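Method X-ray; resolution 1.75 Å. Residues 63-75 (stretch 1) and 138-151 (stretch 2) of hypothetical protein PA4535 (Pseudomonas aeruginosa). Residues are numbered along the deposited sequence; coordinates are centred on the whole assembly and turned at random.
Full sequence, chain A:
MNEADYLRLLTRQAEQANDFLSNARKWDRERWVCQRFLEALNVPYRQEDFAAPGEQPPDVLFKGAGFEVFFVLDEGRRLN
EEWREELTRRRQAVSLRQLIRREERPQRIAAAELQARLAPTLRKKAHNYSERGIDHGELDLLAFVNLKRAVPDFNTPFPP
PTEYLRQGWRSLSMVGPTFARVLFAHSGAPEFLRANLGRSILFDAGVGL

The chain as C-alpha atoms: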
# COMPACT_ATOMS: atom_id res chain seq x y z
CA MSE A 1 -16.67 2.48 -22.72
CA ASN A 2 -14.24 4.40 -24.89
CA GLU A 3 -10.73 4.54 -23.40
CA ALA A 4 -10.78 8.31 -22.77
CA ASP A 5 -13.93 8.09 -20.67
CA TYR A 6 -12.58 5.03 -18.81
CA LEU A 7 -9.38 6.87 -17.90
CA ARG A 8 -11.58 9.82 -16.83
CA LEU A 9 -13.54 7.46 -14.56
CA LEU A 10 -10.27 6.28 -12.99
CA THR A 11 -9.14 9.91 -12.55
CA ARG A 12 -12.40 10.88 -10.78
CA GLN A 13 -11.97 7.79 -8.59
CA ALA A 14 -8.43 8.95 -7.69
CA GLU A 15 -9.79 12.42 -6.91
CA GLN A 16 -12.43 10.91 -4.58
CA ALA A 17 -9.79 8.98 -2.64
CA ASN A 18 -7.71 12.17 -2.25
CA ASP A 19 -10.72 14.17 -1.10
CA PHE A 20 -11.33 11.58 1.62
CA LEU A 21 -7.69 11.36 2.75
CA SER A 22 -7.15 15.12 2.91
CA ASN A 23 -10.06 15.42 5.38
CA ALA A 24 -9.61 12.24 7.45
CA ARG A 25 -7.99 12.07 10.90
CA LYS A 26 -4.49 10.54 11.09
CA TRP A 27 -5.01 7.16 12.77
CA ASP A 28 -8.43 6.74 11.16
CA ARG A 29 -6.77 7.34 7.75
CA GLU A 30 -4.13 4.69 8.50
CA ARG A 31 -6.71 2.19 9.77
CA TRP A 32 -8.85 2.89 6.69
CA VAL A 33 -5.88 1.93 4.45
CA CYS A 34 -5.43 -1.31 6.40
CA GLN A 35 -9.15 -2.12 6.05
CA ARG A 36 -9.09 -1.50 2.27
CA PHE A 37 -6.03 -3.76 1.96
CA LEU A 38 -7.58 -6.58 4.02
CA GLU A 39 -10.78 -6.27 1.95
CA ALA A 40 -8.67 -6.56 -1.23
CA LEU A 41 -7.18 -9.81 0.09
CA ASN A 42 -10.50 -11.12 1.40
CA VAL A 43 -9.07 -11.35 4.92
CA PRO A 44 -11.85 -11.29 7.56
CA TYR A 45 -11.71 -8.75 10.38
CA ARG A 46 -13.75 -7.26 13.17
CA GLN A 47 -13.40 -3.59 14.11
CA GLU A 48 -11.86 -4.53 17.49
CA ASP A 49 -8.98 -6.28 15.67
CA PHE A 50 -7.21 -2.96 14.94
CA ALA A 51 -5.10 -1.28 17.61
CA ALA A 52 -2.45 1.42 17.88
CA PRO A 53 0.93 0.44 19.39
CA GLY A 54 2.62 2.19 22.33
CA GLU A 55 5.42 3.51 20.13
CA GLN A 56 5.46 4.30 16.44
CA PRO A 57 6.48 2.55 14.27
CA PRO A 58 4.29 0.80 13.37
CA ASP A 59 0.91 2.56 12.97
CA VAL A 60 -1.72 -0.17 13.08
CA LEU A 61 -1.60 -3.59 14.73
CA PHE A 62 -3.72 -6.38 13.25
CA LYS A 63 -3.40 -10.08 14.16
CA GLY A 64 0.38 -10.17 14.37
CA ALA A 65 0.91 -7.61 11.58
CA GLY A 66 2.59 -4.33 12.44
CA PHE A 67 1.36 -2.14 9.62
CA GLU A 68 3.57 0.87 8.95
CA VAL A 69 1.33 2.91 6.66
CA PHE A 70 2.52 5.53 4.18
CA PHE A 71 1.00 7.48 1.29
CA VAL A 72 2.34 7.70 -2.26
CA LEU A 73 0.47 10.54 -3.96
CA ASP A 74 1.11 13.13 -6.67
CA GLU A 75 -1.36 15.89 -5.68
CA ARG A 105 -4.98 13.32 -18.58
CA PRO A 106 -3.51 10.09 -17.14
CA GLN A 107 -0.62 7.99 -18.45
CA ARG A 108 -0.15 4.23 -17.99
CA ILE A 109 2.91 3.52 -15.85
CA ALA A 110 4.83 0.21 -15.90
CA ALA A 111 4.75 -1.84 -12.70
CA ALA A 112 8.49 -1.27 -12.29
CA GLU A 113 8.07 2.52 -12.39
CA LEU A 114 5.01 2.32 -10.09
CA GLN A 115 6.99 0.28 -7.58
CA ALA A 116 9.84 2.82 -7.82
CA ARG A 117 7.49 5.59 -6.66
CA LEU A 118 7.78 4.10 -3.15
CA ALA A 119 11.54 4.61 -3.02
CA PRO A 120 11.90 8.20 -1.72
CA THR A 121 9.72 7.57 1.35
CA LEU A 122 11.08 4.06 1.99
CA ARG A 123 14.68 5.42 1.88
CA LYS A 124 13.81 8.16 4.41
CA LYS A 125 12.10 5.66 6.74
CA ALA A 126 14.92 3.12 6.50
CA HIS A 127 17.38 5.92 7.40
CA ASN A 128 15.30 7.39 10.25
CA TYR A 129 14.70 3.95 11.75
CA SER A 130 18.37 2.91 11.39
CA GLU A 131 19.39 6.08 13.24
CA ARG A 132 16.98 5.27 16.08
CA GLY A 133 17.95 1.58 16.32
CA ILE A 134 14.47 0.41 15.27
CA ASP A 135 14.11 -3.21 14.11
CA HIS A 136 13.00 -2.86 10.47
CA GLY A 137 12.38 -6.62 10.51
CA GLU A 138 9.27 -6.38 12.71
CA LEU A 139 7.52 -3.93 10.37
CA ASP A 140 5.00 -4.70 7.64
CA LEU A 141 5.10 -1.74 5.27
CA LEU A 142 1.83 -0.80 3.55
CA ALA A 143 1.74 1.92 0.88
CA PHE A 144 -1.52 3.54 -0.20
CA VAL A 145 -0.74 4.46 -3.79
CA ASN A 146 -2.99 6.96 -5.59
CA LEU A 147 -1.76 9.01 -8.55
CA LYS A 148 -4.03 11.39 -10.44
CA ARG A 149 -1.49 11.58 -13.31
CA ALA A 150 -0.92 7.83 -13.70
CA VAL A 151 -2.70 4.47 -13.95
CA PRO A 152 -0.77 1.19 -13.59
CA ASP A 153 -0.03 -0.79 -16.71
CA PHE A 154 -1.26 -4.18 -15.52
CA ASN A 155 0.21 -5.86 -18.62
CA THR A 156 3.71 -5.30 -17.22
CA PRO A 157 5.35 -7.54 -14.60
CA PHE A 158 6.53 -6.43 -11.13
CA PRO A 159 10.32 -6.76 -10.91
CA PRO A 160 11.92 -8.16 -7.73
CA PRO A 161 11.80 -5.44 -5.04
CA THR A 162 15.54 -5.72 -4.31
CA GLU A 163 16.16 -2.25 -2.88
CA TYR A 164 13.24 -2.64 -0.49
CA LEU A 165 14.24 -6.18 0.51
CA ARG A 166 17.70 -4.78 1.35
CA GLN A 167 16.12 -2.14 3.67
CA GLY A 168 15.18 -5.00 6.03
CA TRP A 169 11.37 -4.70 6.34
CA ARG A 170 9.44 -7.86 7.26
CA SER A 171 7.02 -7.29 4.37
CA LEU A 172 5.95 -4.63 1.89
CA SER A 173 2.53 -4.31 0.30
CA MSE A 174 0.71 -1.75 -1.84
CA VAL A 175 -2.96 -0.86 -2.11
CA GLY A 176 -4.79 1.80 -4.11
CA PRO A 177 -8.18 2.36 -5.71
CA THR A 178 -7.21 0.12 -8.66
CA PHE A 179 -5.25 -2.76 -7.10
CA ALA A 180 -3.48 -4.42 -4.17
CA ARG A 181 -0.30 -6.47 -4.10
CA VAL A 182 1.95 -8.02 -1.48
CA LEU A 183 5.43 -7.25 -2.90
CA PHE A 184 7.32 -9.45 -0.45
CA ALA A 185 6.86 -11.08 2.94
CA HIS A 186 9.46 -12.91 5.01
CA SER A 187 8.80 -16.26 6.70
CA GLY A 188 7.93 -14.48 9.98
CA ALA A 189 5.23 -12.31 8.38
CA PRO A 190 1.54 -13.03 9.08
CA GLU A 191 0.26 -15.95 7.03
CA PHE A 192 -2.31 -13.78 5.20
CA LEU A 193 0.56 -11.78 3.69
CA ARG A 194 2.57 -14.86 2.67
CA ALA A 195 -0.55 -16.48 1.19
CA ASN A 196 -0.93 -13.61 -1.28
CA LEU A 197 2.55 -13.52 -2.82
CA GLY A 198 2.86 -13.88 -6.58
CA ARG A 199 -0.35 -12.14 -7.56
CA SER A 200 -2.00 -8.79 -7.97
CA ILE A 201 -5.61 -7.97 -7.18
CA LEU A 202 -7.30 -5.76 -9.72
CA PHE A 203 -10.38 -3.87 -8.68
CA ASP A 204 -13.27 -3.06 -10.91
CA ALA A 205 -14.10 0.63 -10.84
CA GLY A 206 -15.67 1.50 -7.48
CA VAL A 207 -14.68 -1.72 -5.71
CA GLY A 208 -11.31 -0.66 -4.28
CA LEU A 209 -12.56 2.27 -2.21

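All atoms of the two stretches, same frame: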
# COMPACT_ATOMS: atom_id res chain seq x y z
N LYS A 63 -3.71 -8.64 14.14
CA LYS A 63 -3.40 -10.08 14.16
C LYS A 63 -1.95 -10.45 13.81
O LYS A 63 -1.67 -11.25 12.90
CB LYS A 63 -4.37 -10.84 13.24
CG LYS A 63 -5.82 -10.65 13.61
CD LYS A 63 -6.73 -11.48 12.70
CE LYS A 63 -8.19 -11.31 13.13
NZ LYS A 63 -9.09 -12.34 12.56
N GLY A 64 -1.02 -9.86 14.55
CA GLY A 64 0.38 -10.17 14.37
C GLY A 64 1.10 -9.26 13.39
O GLY A 64 2.33 -9.16 13.43
N ALA A 65 0.34 -8.62 12.50
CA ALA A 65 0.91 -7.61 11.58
C ALA A 65 1.18 -6.31 12.31
O ALA A 65 0.43 -5.92 13.20
CB ALA A 65 -0.01 -7.36 10.38
N GLY A 66 2.27 -5.65 11.93
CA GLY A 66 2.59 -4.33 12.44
C GLY A 66 2.62 -3.42 11.23
O GLY A 66 3.67 -3.19 10.63
N PHE A 67 1.45 -2.90 10.86
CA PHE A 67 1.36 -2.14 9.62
C PHE A 67 1.90 -0.74 9.78
O PHE A 67 1.37 0.06 10.57
CB PHE A 67 -0.08 -2.07 9.12
CG PHE A 67 -0.58 -3.34 8.47
CD1 PHE A 67 0.10 -3.92 7.40
CD2 PHE A 67 -1.76 -3.91 8.90
CE1 PHE A 67 -0.37 -5.08 6.79
CE2 PHE A 67 -2.27 -5.06 8.29
CZ PHE A 67 -1.56 -5.65 7.24
N GLU A 68 2.97 -0.45 9.03
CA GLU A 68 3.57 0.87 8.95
C GLU A 68 3.05 1.49 7.65
O GLU A 68 3.45 1.10 6.55
CB GLU A 68 5.09 0.72 8.95
CG GLU A 68 5.90 1.97 8.62
CD GLU A 68 5.97 2.95 9.76
OE1 GLU A 68 5.26 2.76 10.78
OE2 GLU A 68 6.77 3.92 9.62
N VAL A 69 2.13 2.43 7.80
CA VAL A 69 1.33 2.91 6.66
C VAL A 69 1.90 4.21 6.11
O VAL A 69 2.16 5.16 6.86
CB VAL A 69 -0.14 3.09 7.07
CG1 VAL A 69 -0.97 3.72 5.94
CG2 VAL A 69 -0.72 1.73 7.49
N PHE A 70 2.10 4.27 4.79
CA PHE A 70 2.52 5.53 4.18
C PHE A 70 1.78 5.79 2.87
O PHE A 70 1.21 4.87 2.28
CB PHE A 70 4.04 5.60 4.03
CG PHE A 70 4.62 4.62 3.04
CD1 PHE A 70 5.06 5.06 1.79
CD2 PHE A 70 4.76 3.27 3.37
CE1 PHE A 70 5.64 4.16 0.87
CE2 PHE A 70 5.32 2.35 2.45
CZ PHE A 70 5.76 2.80 1.21
N PHE A 71 1.78 7.05 2.44
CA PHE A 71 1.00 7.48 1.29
C PHE A 71 1.91 7.92 0.16
O PHE A 71 2.87 8.68 0.37
CB PHE A 71 0.02 8.59 1.68
CG PHE A 71 -0.98 8.14 2.71
CD1 PHE A 71 -0.66 8.13 4.07
CD2 PHE A 71 -2.24 7.70 2.31
CE1 PHE A 71 -1.58 7.68 5.02
CE2 PHE A 71 -3.18 7.26 3.25
CZ PHE A 71 -2.84 7.26 4.61
N VAL A 72 1.61 7.41 -1.03
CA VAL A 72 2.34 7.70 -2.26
C VAL A 72 1.36 8.39 -3.19
O VAL A 72 0.56 7.74 -3.86
CB VAL A 72 2.91 6.41 -2.90
CG1 VAL A 72 3.72 6.74 -4.18
CG2 VAL A 72 3.80 5.66 -1.90
N LEU A 73 1.41 9.72 -3.19
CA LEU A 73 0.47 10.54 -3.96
C LEU A 73 1.23 11.41 -4.96
O LEU A 73 2.46 11.36 -5.04
CB LEU A 73 -0.38 11.40 -3.02
CG LEU A 73 -1.03 10.70 -1.81
CD1 LEU A 73 -1.64 11.72 -0.85
CD2 LEU A 73 -2.07 9.71 -2.27
N ASP A 74 0.49 12.19 -5.75
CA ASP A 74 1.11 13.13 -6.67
C ASP A 74 0.43 14.50 -6.67
O ASP A 74 0.80 15.38 -7.46
CB ASP A 74 1.21 12.55 -8.10
CG ASP A 74 -0.14 12.27 -8.75
OD1 ASP A 74 -1.22 12.54 -8.17
OD2 ASP A 74 -0.13 11.76 -9.89
N GLU A 75 -0.54 14.67 -5.77
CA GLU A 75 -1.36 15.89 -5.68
C GLU A 75 -2.53 15.69 -4.71
O GLU A 75 -2.40 14.99 -3.70
CB GLU A 75 -1.89 16.27 -7.07
CG GLU A 75 -3.15 17.12 -7.11
CD GLU A 75 -4.10 16.62 -8.17
OE1 GLU A 75 -4.39 15.41 -8.16
OE2 GLU A 75 -4.56 17.43 -9.00
N GLU A 138 10.55 -6.12 12.04
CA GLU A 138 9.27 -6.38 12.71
C GLU A 138 8.14 -5.58 12.06
O GLU A 138 6.99 -5.64 12.52
CB GLU A 138 9.35 -6.08 14.22
CG GLU A 138 10.22 -7.08 15.00
CD GLU A 138 9.64 -8.50 15.04
OE1 GLU A 138 8.41 -8.66 15.07
OE2 GLU A 138 10.44 -9.47 15.05
N LEU A 139 8.47 -4.86 10.99
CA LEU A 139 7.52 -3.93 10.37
C LEU A 139 7.00 -4.44 9.04
O LEU A 139 7.76 -4.89 8.18
CB LEU A 139 8.17 -2.54 10.19
CG LEU A 139 8.67 -1.81 11.44
CD1 LEU A 139 9.28 -0.46 11.08
CD2 LEU A 139 7.56 -1.65 12.49
N ASP A 140 5.68 -4.36 8.89
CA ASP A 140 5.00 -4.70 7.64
C ASP A 140 4.58 -3.41 6.94
O ASP A 140 3.60 -2.77 7.32
CB ASP A 140 3.78 -5.55 7.96
CG ASP A 140 4.15 -6.80 8.76
OD1 ASP A 140 4.98 -7.58 8.26
OD2 ASP A 140 3.60 -7.00 9.87
N LEU A 141 5.35 -3.01 5.94
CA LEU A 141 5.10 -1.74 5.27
C LEU A 141 3.89 -1.86 4.35
O LEU A 141 3.73 -2.87 3.66
CB LEU A 141 6.33 -1.28 4.48
CG LEU A 141 7.44 -0.57 5.29
CD1 LEU A 141 7.14 0.89 5.40
CD2 LEU A 141 7.68 -1.15 6.70
N LEU A 142 3.05 -0.83 4.36
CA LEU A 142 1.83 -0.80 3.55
C LEU A 142 1.67 0.58 2.93
O LEU A 142 1.41 1.56 3.63
CB LEU A 142 0.60 -1.15 4.40
CG LEU A 142 -0.75 -1.16 3.69
CD1 LEU A 142 -0.75 -2.16 2.51
CD2 LEU A 142 -1.88 -1.48 4.68
N ALA A 143 1.85 0.65 1.61
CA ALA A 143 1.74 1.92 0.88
C ALA A 143 0.35 2.06 0.31
O ALA A 143 -0.12 1.14 -0.37
CB ALA A 143 2.76 1.96 -0.27
N PHE A 144 -0.30 3.20 0.56
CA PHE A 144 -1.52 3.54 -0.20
C PHE A 144 -1.08 4.41 -1.37
O PHE A 144 -0.57 5.52 -1.19
CB PHE A 144 -2.56 4.25 0.66
CG PHE A 144 -3.83 4.57 -0.09
CD1 PHE A 144 -4.82 3.60 -0.21
CD2 PHE A 144 -4.01 5.80 -0.70
CE1 PHE A 144 -5.99 3.86 -0.93
CE2 PHE A 144 -5.19 6.07 -1.42
CZ PHE A 144 -6.17 5.09 -1.53
N VAL A 145 -1.24 3.86 -2.57
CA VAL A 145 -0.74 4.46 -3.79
C VAL A 145 -1.92 5.00 -4.63
O VAL A 145 -2.81 4.25 -5.05
CB VAL A 145 0.11 3.46 -4.62
CG1 VAL A 145 0.75 4.17 -5.82
CG2 VAL A 145 1.19 2.83 -3.75
N ASN A 146 -1.90 6.31 -4.88
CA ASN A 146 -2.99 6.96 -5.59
C ASN A 146 -2.47 8.17 -6.37
O ASN A 146 -2.18 9.21 -5.80
CB ASN A 146 -4.10 7.38 -4.62
CG ASN A 146 -5.31 7.93 -5.34
OD1 ASN A 146 -5.79 7.34 -6.31
ND2 ASN A 146 -5.81 9.07 -4.87
N LEU A 147 -2.36 8.00 -7.68
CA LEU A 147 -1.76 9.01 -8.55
C LEU A 147 -2.84 9.52 -9.49
O LEU A 147 -3.46 8.73 -10.18
CB LEU A 147 -0.61 8.41 -9.36
CG LEU A 147 0.48 7.65 -8.59
CD1 LEU A 147 1.45 6.96 -9.55
CD2 LEU A 147 1.24 8.55 -7.62
N LYS A 148 -3.06 10.84 -9.51
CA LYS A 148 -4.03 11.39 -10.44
C LYS A 148 -3.47 11.39 -11.88
O LYS A 148 -4.24 11.27 -12.84
CB LYS A 148 -4.47 12.80 -10.02
CG LYS A 148 -5.64 13.36 -10.84
CD LYS A 148 -6.15 14.70 -10.33
CE LYS A 148 -7.14 15.34 -11.30
NZ LYS A 148 -6.59 15.61 -12.67
N ARG A 149 -2.15 11.47 -12.00
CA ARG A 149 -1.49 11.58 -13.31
C ARG A 149 -1.15 10.24 -13.96
O ARG A 149 -0.73 10.19 -15.12
CB ARG A 149 -0.21 12.44 -13.21
CG ARG A 149 -0.37 13.79 -12.50
CD ARG A 149 -1.23 14.76 -13.29
NE ARG A 149 -1.20 16.10 -12.69
CZ ARG A 149 -2.16 16.62 -11.94
NH1 ARG A 149 -3.27 15.93 -11.69
NH2 ARG A 149 -2.02 17.84 -11.44
N ALA A 150 -1.32 9.15 -13.21
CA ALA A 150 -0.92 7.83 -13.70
C ALA A 150 -1.90 6.71 -13.35
O ALA A 150 -2.63 6.78 -12.36
CB ALA A 150 0.51 7.49 -13.25
N VAL A 151 -1.94 5.70 -14.21
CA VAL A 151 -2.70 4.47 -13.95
C VAL A 151 -1.73 3.31 -14.20
O VAL A 151 -0.96 3.37 -15.15
CB VAL A 151 -3.96 4.37 -14.86
CG1 VAL A 151 -4.97 5.44 -14.50
CG2 VAL A 151 -3.58 4.52 -16.33
O HOH W 1 -2.66 11.85 -5.92

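The centre of this contact is a pair of neighbouring parallel strands with apolar side chains on both faces. On one face Phe-70 lies over Ala-143. Ala-143 CB sits 3.8 Å from the centroid of the Phe-70 ring, a CH-pi contact over the ring face. The small methyl lets the ring come close, with Phe-70 CZ 3.4 Å from Ala-143 CB. Phe-70 CE2 also reaches Leu-141 CD1 at 3.8 Å. Val-72 continues this face, its CB 4.1 Å from Val-145 CG2.

The other face carries Phe-67, Val-69 and Phe-71. Leu-142 CD2 lies over one face of the Phe-67 ring, and Phe-67 CD1 is 4.1 Å from Leu-142 CB. Further along, Phe-71 CD2 meets Phe-144 CB at 3.8 Å.

The backbones hold these side chains in register, Phe-67 beside Asp-140 through Val-72 beside Val-145. Even-numbered residues of both strands do the bonding. Glu-68 N donates to Asp-140 O (3.0 Å), and Leu-142 N donates to Glu-68 O (2.9 Å). Phe-70 and Val-72 repeat the pattern, ending with Asn-146 N to Val-72 O at 3.0 Å. Alpha hydrogens add weaker contacts, such as Phe-67 CA to Asp-140 O at 3.3 Å.

At the start of the pairing, Asp-140 N donates to Gly-66 O (2.9 Å). Gly-66 N donates in turn to Asp-140 OD2 (2.8 Å), so a carboxylate replaces a backbone acceptor.

At the far edge, Asp-74 binds the turn after the second strand. Lys-148 N donates to Asp-74 OD1 (2.8 Å) and Arg-149 N to Asp-74 OD2 (2.9 Å). One carboxylate thus holds two successive amides. Water 1 donates to Asp-74 OD1 (2.8 Å) and Asn-146 O (2.7 Å), bridging them. Outermost, Glu-75 OE2 and Arg-149 NH1 form a salt bridge at 3.3 Å, with a weak hydrogen bond.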